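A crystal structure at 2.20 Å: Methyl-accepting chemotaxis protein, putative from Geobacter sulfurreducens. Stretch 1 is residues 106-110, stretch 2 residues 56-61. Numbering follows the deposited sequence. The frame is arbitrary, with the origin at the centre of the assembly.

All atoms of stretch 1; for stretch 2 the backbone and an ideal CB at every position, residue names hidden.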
# COMPACT_ATOMS: atom_id res chain seq x y z
N ALA A 106 -6.96 22.51 -8.52
CA ALA A 106 -7.89 23.63 -8.46
C ALA A 106 -9.00 23.30 -7.45
O ALA A 106 -9.84 24.16 -7.16
CB ALA A 106 -8.52 23.91 -9.87
N ILE A 107 -9.04 22.06 -6.93
CA ILE A 107 -10.13 21.67 -6.04
C ILE A 107 -9.65 21.65 -4.58
O ILE A 107 -8.78 20.81 -4.20
CB ILE A 107 -10.69 20.30 -6.43
CG1 ILE A 107 -10.66 20.16 -7.98
CG2 ILE A 107 -12.05 19.96 -5.73
CD1 ILE A 107 -11.92 19.67 -8.67
N ARG A 108 -10.27 22.48 -3.74
CA ARG A 108 -9.89 22.58 -2.32
C ARG A 108 -9.98 21.24 -1.61
O ARG A 108 -9.15 20.93 -0.75
CB ARG A 108 -10.76 23.60 -1.55
CG ARG A 108 -10.32 25.07 -1.76
CD ARG A 108 -11.24 26.04 -0.88
NE ARG A 108 -12.62 25.98 -1.38
CZ ARG A 108 -13.68 25.56 -0.73
NH1 ARG A 108 -13.62 25.09 0.52
NH2 ARG A 108 -14.84 25.58 -1.36
N ALA A 109 -10.97 20.43 -2.00
CA ALA A 109 -11.28 19.20 -1.30
C ALA A 109 -10.14 18.21 -1.46
O ALA A 109 -10.01 17.35 -0.61
CB ALA A 109 -12.61 18.59 -1.82
N LEU A 110 -9.38 18.36 -2.56
CA LEU A 110 -8.27 17.52 -2.96
C LEU A 110 -6.88 18.11 -2.67
O LEU A 110 -5.86 17.47 -3.01
CB LEU A 110 -8.32 17.23 -4.50
CG LEU A 110 -9.57 16.50 -4.96
CD1 LEU A 110 -9.43 16.09 -6.42
CD2 LEU A 110 -9.85 15.22 -4.10
N UNK A 56 -16.91 17.29 4.38
CA UNK A 56 -15.92 18.03 5.16
C UNK A 56 -15.31 19.23 4.47
O UNK A 56 -14.57 20.01 5.09
CB UNK A 56 -14.79 17.08 5.57
N UNK A 57 -15.58 19.39 3.17
CA UNK A 57 -15.07 20.55 2.44
C UNK A 57 -16.24 21.49 2.28
O UNK A 57 -17.23 21.13 1.61
CB UNK A 57 -14.46 20.17 1.09
N UNK A 58 -16.16 22.65 2.94
CA UNK A 58 -17.29 23.62 2.90
C UNK A 58 -17.38 24.29 1.53
O UNK A 58 -16.35 24.49 0.86
CB UNK A 58 -17.13 24.69 3.99
N UNK A 59 -18.59 24.71 1.17
CA UNK A 59 -18.80 25.59 -0.02
C UNK A 59 -18.43 24.80 -1.32
O UNK A 59 -17.79 25.33 -2.24
CB UNK A 59 -17.95 26.86 0.09
N UNK A 60 -18.84 23.55 -1.37
CA UNK A 60 -18.42 22.66 -2.45
C UNK A 60 -19.45 21.59 -2.66
O UNK A 60 -19.86 20.88 -1.76
CB UNK A 60 -17.06 22.03 -2.15
N UNK A 61 -19.87 21.51 -3.89
CA UNK A 61 -20.73 20.45 -4.33
C UNK A 61 -19.91 19.83 -5.44
O UNK A 61 -19.55 20.56 -6.40
CB UNK A 61 -22.12 20.92 -4.77

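Position 56 has phi/psi of 93/-9, and its ideal CB finds nothing of stretch 1 within 5.5 Å. Stretch 1 therefore sets no requirement, but a positive phi by itself favours glycine, and Gly-56 is the deposited residue.

Position 57 lies at the closest backbone approach, its CA 5.5 Å from the CA of Ala-109. CA-to-CB points toward stretch 1, and the ideal CB stands 3.8 Å from Ala-109 CB and 5.0 Å from Arg-108 NH1. So short a gap to a methyl group suits a compact side chain, with alanine, serine, threonine, valine or cysteine all plausible; phi/psi of -104/113 is an extended conformation that accommodates beta-branching. The residue is Thr-57, chi1 in the m well. Its OG1 lies 3.3 Å from both CA and CB of Ala-109, a packing contact, while the hydroxyl makes its hydrogen bond elsewhere in the structure. Its CG2 lies 3.7 Å from Arg-108 NH1.

At position 58 CA-to-CB runs sideways, and the ideal CB is 4.9 Å from Arg-108 NH1. What meets the guanidinium here is the backbone carbonyl, an acceptor that any residue supplies, so many side chains would suit. In Ala-58, O accepts two hydrogen bonds, from Arg-108 NH1 at 2.8 Å (N-H...O angle 147°) and from Arg-108 NH2 at 2.9 Å (143°). The oxygen sits at the edge of the guanidinium, near its plane, where both nitrogens can direct hydrogens to it.

Position 59 has phi/psi of 66/42, a left-handed conformation that asparagine, aspartate and glycine adopt comparatively readily. The ideal CB points sideways, 3.7 Å from Arg-108 NH2, and the nearby positive charge would also make an acidic residue reasonable. Asp-59 is found, but its carboxylate does not close on the guanidinium: the nearer oxygen, OD2, is 5.1 Å from Arg-108 NH2, whereas Asp-59 CB is 3.7 Å from Arg-108 NH2. Its backbone O lies 3.1 Å from Arg-108 NH2.

Position 60 points CA-to-CB toward stretch 1, with the ideal CB 4.3 Å from Arg-108 NH2. Farther along lie the methyl groups of Ile-107 and Ala-109, an apolar surface that a long aliphatic or aromatic side chain could reach. Phe-60, with chi1 t (177°), extends its ring there: CZ lies 3.7 Å from Ile-107 CG2 and CE2 3.8 Å from Ala-109 CB, both apolar contacts. Its CB remains 4.2 Å from Arg-108 NH2.

Position 61 is out of reach, its ideal CB having no stretch 1 atom within 5.5 Å, so the choice is open on this evidence. Asn-61 makes no contact with stretch 1.

Stretch 2 56-61: GTADFN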
# COMPACT_ATOMS: atom_id res chain seq x y z
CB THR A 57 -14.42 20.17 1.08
OG1 THR A 57 -13.22 19.41 1.33
CG2 THR A 57 -14.00 21.46 0.31
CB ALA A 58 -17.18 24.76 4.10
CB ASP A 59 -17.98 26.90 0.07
CG ASP A 59 -18.33 27.79 1.34
OD1 ASP A 59 -19.44 27.62 1.92
OD2 ASP A 59 -17.43 28.63 1.76
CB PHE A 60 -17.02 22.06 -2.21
CG PHE A 60 -16.56 21.09 -3.25
CD1 PHE A 60 -16.30 21.50 -4.55
CD2 PHE A 60 -16.34 19.75 -2.92
CE1 PHE A 60 -15.84 20.59 -5.51
CE2 PHE A 60 -15.84 18.86 -3.88
CZ PHE A 60 -15.60 19.27 -5.15
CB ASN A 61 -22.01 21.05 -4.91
CG ASN A 61 -23.05 19.98 -5.23
OD1 ASN A 61 -22.74 18.77 -5.33
ND2 ASN A 61 -24.29 20.42 -5.39
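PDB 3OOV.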